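Local atomic coordinates of glutathione S-transferase (Ceriporiopsis subvermispora, PDB entry 6J3E), a protein that binds glutathione and, as a serine-type glutathione S-transferase, probably catalyses its attack on electrophilic substrates. Residues W217-L222 / A227-F232; E176-G181 / E233-G238. All coordinates share one frame; numbering follows the deposited sequence.

Contact 1 (W217-L222 / A227-F232)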
loop_
_atom_site.group_PDB
_atom_site.type_symbol
_atom_site.label_atom_id
_atom_site.label_comp_id
_atom_site.label_asym_id
_atom_site.label_seq_id
_atom_site.Cartn_x
_atom_site.Cartn_y
_atom_site.Cartn_z
ATOM N N TRP A 217 16.203 6.106 -11.420
ATOM C CA TRP A 217 17.114 4.967 -11.348
ATOM C C TRP A 217 17.017 4.124 -12.606
ATOM O O TRP A 217 18.033 3.731 -13.194
ATOM C CB TRP A 217 16.782 4.131 -10.105
ATOM C CG TRP A 217 17.538 2.840 -9.922
ATOM C CD1 TRP A 217 18.879 2.620 -10.126
ATOM C CD2 TRP A 217 16.990 1.584 -9.491
ATOM N NE1 TRP A 217 19.192 1.321 -9.828
ATOM C CE2 TRP A 217 18.056 0.661 -9.439
ATOM C CE3 TRP A 217 15.704 1.157 -9.126
ATOM C CZ2 TRP A 217 17.876 -0.660 -9.040
ATOM C CZ3 TRP A 217 15.524 -0.155 -8.743
ATOM C CH2 TRP A 217 16.608 -1.049 -8.694
ATOM N N VAL A 218 15.789 3.819 -13.026
ATOM C CA VAL A 218 15.596 3.022 -14.233
ATOM C C VAL A 218 16.134 3.767 -15.438
ATOM O O VAL A 218 16.771 3.176 -16.320
ATOM C CB VAL A 218 14.106 2.680 -14.398
ATOM C CG1 VAL A 218 13.853 2.032 -15.745
ATOM C CG2 VAL A 218 13.647 1.780 -13.266
ATOM N N LYS A 219 15.896 5.081 -15.487
ATOM C CA LYS A 219 16.293 5.855 -16.655
ATOM C C LYS A 219 17.802 5.960 -16.738
ATOM O O LYS A 219 18.385 5.760 -17.810
ATOM C CB LYS A 219 15.669 7.249 -16.621
ATOM C CG LYS A 219 16.083 8.130 -17.803
ATOM C CD LYS A 219 15.460 9.532 -17.725
ATOM C CE LYS A 219 15.724 10.349 -18.983
ATOM N NZ LYS A 219 15.015 11.648 -18.976
ATOM N N ARG A 220 18.458 6.253 -15.614
ATOM C CA ARG A 220 19.894 6.488 -15.684
ATOM C C ARG A 220 20.665 5.182 -15.814
ATOM O O ARG A 220 21.627 5.108 -16.591
ATOM C CB ARG A 220 20.340 7.303 -14.480
ATOM C CG ARG A 220 19.982 8.757 -14.656
ATOM C CD ARG A 220 19.721 9.460 -13.343
ATOM N NE ARG A 220 20.912 10.114 -12.833
ATOM C CZ ARG A 220 21.079 11.427 -12.770
ATOM N NH1 ARG A 220 20.117 12.253 -13.171
ATOM N NH2 ARG A 220 22.211 11.901 -12.285
ATOM N N VAL A 221 20.225 4.127 -15.123
ATOM C CA VAL A 221 20.983 2.880 -15.113
ATOM C C VAL A 221 20.767 2.096 -16.398
ATOM O O VAL A 221 21.730 1.644 -17.022
ATOM C CB VAL A 221 20.642 2.044 -13.869
ATOM C CG1 VAL A 221 21.116 0.597 -14.041
ATOM C CG2 VAL A 221 21.288 2.673 -12.644
ATOM N N LEU A 222 19.515 1.905 -16.817
ATOM C CA LEU A 222 19.292 1.263 -18.111
ATOM C C LEU A 222 19.742 2.153 -19.265
ATOM O O LEU A 222 20.131 1.643 -20.324
ATOM C CB LEU A 222 17.824 0.881 -18.275
ATOM C CG LEU A 222 17.402 -0.347 -17.470
ATOM C CD1 LEU A 222 16.035 -0.842 -17.916
ATOM C CD2 LEU A 222 18.435 -1.431 -17.620
ATOM N N ALA A 227 16.419 0.951 -25.626
ATOM C CA ALA A 227 15.096 0.669 -26.167
ATOM C C ALA A 227 14.089 0.465 -25.051
ATOM O O ALA A 227 12.955 0.952 -25.128
ATOM C CB ALA A 227 15.146 -0.567 -27.064
ATOM N N GLU A 228 14.490 -0.247 -23.997
ATOM C CA GLU A 228 13.579 -0.482 -22.882
ATOM C C GLU A 228 13.135 0.831 -22.250
ATOM O O GLU A 228 11.952 1.010 -21.947
ATOM C CB GLU A 228 14.241 -1.413 -21.865
ATOM C CG GLU A 228 14.418 -2.833 -22.423
ATOM C CD GLU A 228 15.157 -3.766 -21.473
ATOM O OE1 GLU A 228 14.941 -5.002 -21.549
ATOM O OE2 GLU A 228 15.967 -3.270 -20.657
ATOM N N TRP A 229 14.051 1.788 -22.104
ATOM C CA TRP A 229 13.644 3.043 -21.481
ATOM C C TRP A 229 12.777 3.874 -22.415
ATOM O O TRP A 229 11.789 4.491 -21.975
ATOM C CB TRP A 229 14.842 3.879 -21.042
ATOM C CG TRP A 229 14.369 5.245 -20.708
ATOM C CD1 TRP A 229 14.544 6.377 -21.448
ATOM C CD2 TRP A 229 13.574 5.630 -19.570
ATOM N NE1 TRP A 229 13.936 7.445 -20.828
ATOM C CE2 TRP A 229 13.333 7.013 -19.677
ATOM C CE3 TRP A 229 13.064 4.942 -18.464
ATOM C CZ2 TRP A 229 12.600 7.719 -18.728
ATOM C CZ3 TRP A 229 12.337 5.648 -17.520
ATOM C CH2 TRP A 229 12.107 7.017 -17.663
ATOM N N LYS A 230 13.150 3.947 -23.698
ATOM C CA LYS A 230 12.317 4.710 -24.617
ATOM C C LYS A 230 10.909 4.128 -24.686
ATOM O O LYS A 230 9.938 4.877 -24.856
ATOM C CB LYS A 230 12.991 4.802 -25.999
ATOM C CG LYS A 230 13.717 6.173 -26.203
ATOM C CD LYS A 230 12.754 7.376 -25.881
ATOM C CE LYS A 230 13.101 8.797 -26.470
ATOM N NZ LYS A 230 13.971 9.695 -25.660
ATOM N N ASP A 231 10.776 2.815 -24.480
ATOM C CA ASP A 231 9.455 2.208 -24.347
ATOM C C ASP A 231 8.786 2.619 -23.042
ATOM O O ASP A 231 7.576 2.882 -23.009
ATOM C CB ASP A 231 9.569 0.686 -24.419
ATOM C CG ASP A 231 8.241 -0.016 -24.165
ATOM O OD1 ASP A 231 7.256 0.248 -24.901
ATOM O OD2 ASP A 231 8.178 -0.842 -23.219
ATOM N N PHE A 232 9.566 2.677 -21.955
ATOM C CA PHE A 232 9.013 3.024 -20.651
ATOM C C PHE A 232 8.311 4.369 -20.689
ATOM O O PHE A 232 7.287 4.557 -20.022
ATOM C CB PHE A 232 10.126 3.041 -19.593
ATOM C CG PHE A 232 9.631 3.036 -18.168
ATOM C CD1 PHE A 232 9.167 4.193 -17.569
ATOM C CD2 PHE A 232 9.663 1.875 -17.410
ATOM C CE1 PHE A 232 8.729 4.189 -16.265
ATOM C CE2 PHE A 232 9.238 1.874 -16.087
ATOM C CZ PHE A 232 8.768 3.030 -15.522
#
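K219 and W229 both send CG anti to the backbone N; for K219 (chi1 178°), with the rest of its chain extended, this lays the methylenes across one face of the W229 indole. CB of K219 sits 3.6 Å from the centroid of the six-membered ring and just 5° off the ring normal, a CH-pi contact over the face. Further along, CG of K219 lies 3.5 Å from CE2 of W229, and CD of K219 comes 3.5 Å from CZ2 of W229. The aliphatic part of the lysine thus lies against the flat aromatic surface. V218 comes at the same indole obliquely, its CG1 4.1 Å from W229 CE3. One turn further along the helix, CD1 of L222 packs 3.7 Å from OE2 of E228. That carboxylate is held from elsewhere: its OE1 takes a salt bridge from R171 and a hydrogen bond from W175.

The two helices are joined by four residues and run nearly antiparallel, 155° between directions and 9.5 Å between segment axes, making a short helical hairpin in the all-helical C-terminal domain. L244 of helix 235-247 touches both K219 and W229, while W217 and V221 face helix 109-136 and R220 meets W25 of helix 22-34 in the N-terminal domain.

Contact 2 (E176-G181 / E233-G238); sequences EKIRAG and ETWDDG
The guanidinium of R179 lies over the indole of W235 in a cation-pi contact, with CZ 3.7 Å from the centroid of the five-membered ring. The two planes are inclined by 34°, so the groups are tilted rather than flatly stacked, and the guanidinium is displaced toward the pyrrole rim. As a result R179 NH2 stands 3.1 Å from W235 NE1, both of them donors and therefore not bonded to each other. The indole N-H is spent on OD2 of D231, whose OD1 forms a long, weak ion pair with the same guanidinium; the negative charge probably favours the arginine's place above the ring.

CH-pi packing continues the contact along the arginine. Its CG is 3.7 Å from the centroid of the six-membered ring and 9° off the ring normal, while the bend at chi3 (-97°) turns the guanidinium across to the five-membered ring. In this way a single side chain spans both rings of the indole.

This pairing belongs to the helical C-terminal domain of the glutathione S-transferase fold, away from the glutathione-binding residues, where long helix 169-189 meets the segment 233-238. There D236, D237 and G238 all have positive phi, a left-handed turn, and a weak bond of 2.9 Å joins G238 N to W235 O.

Apolar contact comes at the edge of the same ring system: CG2 of I178 lies near the indole plane, 3.9 Å from W235 CH2. I178 also reaches A126, L127 and I130 of helix 109-136, while the W235 ring meets that of F232.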
loop_
_atom_site.group_PDB
_atom_site.type_symbol
_atom_site.label_atom_id
_atom_site.label_comp_id
_atom_site.label_asym_id
_atom_site.label_seq_id
_atom_site.Cartn_x
_atom_site.Cartn_y
_atom_site.Cartn_z
ATOM N N GLU A 176 6.527 -7.422 -17.861
ATOM C CA GLU A 176 5.083 -7.449 -17.741
ATOM C C GLU A 176 4.667 -7.143 -16.315
ATOM O O GLU A 176 3.746 -6.352 -16.076
ATOM C CB GLU A 176 4.572 -8.818 -18.206
ATOM C CG GLU A 176 3.216 -9.192 -17.691
ATOM C CD GLU A 176 2.783 -10.572 -18.211
ATOM O OE1 GLU A 176 3.426 -11.585 -17.872
ATOM O OE2 GLU A 176 1.797 -10.643 -18.971
ATOM N N LYS A 177 5.382 -7.725 -15.355
ATOM C CA LYS A 177 5.107 -7.462 -13.955
ATOM C C LYS A 177 5.444 -6.026 -13.586
ATOM O O LYS A 177 4.742 -5.404 -12.775
ATOM C CB LYS A 177 5.875 -8.457 -13.095
ATOM C CG LYS A 177 5.199 -8.760 -11.774
ATOM C CD LYS A 177 5.804 -9.997 -11.065
ATOM C CE LYS A 177 5.383 -10.084 -9.582
ATOM N NZ LYS A 177 6.336 -9.338 -8.695
ATOM N N ILE A 178 6.490 -5.469 -14.192
ATOM C CA ILE A 178 6.834 -4.084 -13.901
ATOM C C ILE A 178 5.778 -3.148 -14.455
ATOM O O ILE A 178 5.375 -2.184 -13.792
ATOM C CB ILE A 178 8.225 -3.729 -14.454
ATOM C CG1 ILE A 178 9.318 -4.524 -13.735
ATOM C CG2 ILE A 178 8.479 -2.213 -14.346
ATOM C CD1 ILE A 178 10.632 -4.577 -14.523
ATOM N N ARG A 179 5.328 -3.399 -15.683
ATOM C CA ARG A 179 4.326 -2.527 -16.286
ATOM C C ARG A 179 3.027 -2.579 -15.502
ATOM O O ARG A 179 2.412 -1.542 -15.242
ATOM C CB ARG A 179 4.081 -2.901 -17.752
ATOM C CG ARG A 179 3.438 -1.749 -18.532
ATOM C CD ARG A 179 2.719 -2.183 -19.802
ATOM N NE ARG A 179 3.556 -2.012 -20.987
ATOM C CZ ARG A 179 3.362 -1.093 -21.930
ATOM N NH1 ARG A 179 2.338 -0.252 -21.843
ATOM N NH2 ARG A 179 4.194 -1.029 -22.970
ATOM N N ALA A 180 2.606 -3.772 -15.089
ATOM C CA ALA A 180 1.386 -3.872 -14.298
ATOM C C ALA A 180 1.534 -3.139 -12.960
ATOM O O ALA A 180 0.579 -2.492 -12.484
ATOM C CB ALA A 180 1.019 -5.344 -14.107
ATOM N N GLY A 181 2.732 -3.175 -12.374
ATOM C CA GLY A 181 2.966 -2.424 -11.152
ATOM C C GLY A 181 2.726 -0.937 -11.333
ATOM O O GLY A 181 2.007 -0.309 -10.555
ATOM N N GLU A 233 8.847 5.330 -21.443
ATOM C CA GLU A 233 8.215 6.638 -21.371
ATOM C C GLU A 233 6.944 6.736 -22.201
ATOM O O GLU A 233 6.301 7.792 -22.180
ATOM C CB GLU A 233 9.179 7.770 -21.757
ATOM C CG GLU A 233 10.408 7.448 -22.571
ATOM C CD GLU A 233 11.282 8.670 -22.740
ATOM O OE1 GLU A 233 11.768 9.218 -21.721
ATOM O OE2 GLU A 233 11.422 9.128 -23.890
ATOM N N THR A 234 6.549 5.680 -22.914
ATOM C CA THR A 234 5.234 5.672 -23.539
ATOM C C THR A 234 4.167 5.063 -22.646
ATOM O O THR A 234 2.985 5.109 -22.998
ATOM C CB THR A 234 5.255 4.895 -24.849
ATOM O OG1 THR A 234 5.123 3.494 -24.564
ATOM C CG2 THR A 234 6.549 5.153 -25.606
ATOM N N TRP A 235 4.550 4.471 -21.521
ATOM C CA TRP A 235 3.570 3.794 -20.686
ATOM C C TRP A 235 2.570 4.792 -20.117
ATOM O O TRP A 235 2.930 5.913 -19.736
ATOM C CB TRP A 235 4.253 3.065 -19.535
ATOM C CG TRP A 235 5.111 1.934 -19.922
ATOM C CD1 TRP A 235 5.384 1.486 -21.184
ATOM C CD2 TRP A 235 5.826 1.084 -19.029
ATOM N NE1 TRP A 235 6.230 0.410 -21.126
ATOM C CE2 TRP A 235 6.514 0.142 -19.812
ATOM C CE3 TRP A 235 5.958 1.032 -17.632
ATOM C CZ2 TRP A 235 7.318 -0.848 -19.249
ATOM C CZ3 TRP A 235 6.756 0.046 -17.071
ATOM C CH2 TRP A 235 7.431 -0.876 -17.878
ATOM N N ASP A 236 1.313 4.355 -20.027
ATOM C CA ASP A 236 0.258 5.136 -19.388
ATOM C C ASP A 236 0.220 6.549 -19.949
ATOM O O ASP A 236 0.291 7.536 -19.210
ATOM C CB ASP A 236 0.436 5.165 -17.870
ATOM C CG ASP A 236 0.394 3.781 -17.254
ATOM O OD1 ASP A 236 -0.676 3.128 -17.332
ATOM O OD2 ASP A 236 1.432 3.353 -16.684
ATOM N N ASP A 237 0.147 6.636 -21.281
ATOM C CA ASP A 237 0.054 7.923 -21.962
ATOM C C ASP A 237 1.197 8.832 -21.524
ATOM O O ASP A 237 1.025 10.033 -21.310
ATOM C CB ASP A 237 -1.319 8.563 -21.712
ATOM C CG ASP A 237 -1.617 9.713 -22.658
ATOM O OD1 ASP A 237 -1.907 9.449 -23.850
ATOM O OD2 ASP A 237 -1.591 10.879 -22.202
ATOM N N GLY A 238 2.373 8.226 -21.351
ATOM C CA GLY A 238 3.583 8.905 -20.941
ATOM C C GLY A 238 3.608 9.399 -19.517
ATOM O O GLY A 238 4.474 10.222 -19.186
#

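How the contacts relate
Each contact centres on a tryptophan face covered by the methylenes of a basic side chain, but only contact 2 adds a cation-pi interaction. The centre of contact 1 lies about 15 Å from the centre of the chain, that of contact 2 about 18 Å. Contact 1 joins sequence neighbours in a hairpin; contact 2 brings together segments separated by 51 intervening residues. Contact 1 is partly buried, with K219 partly exposed, whereas contact 2 is buried apart from R179 at its exposed edge. Helix 227-232 bridges the two, since its D231 and F232 supply partners to contact 2. Helices 169-189 and 206-222 are thereby linked through the segment 227-238.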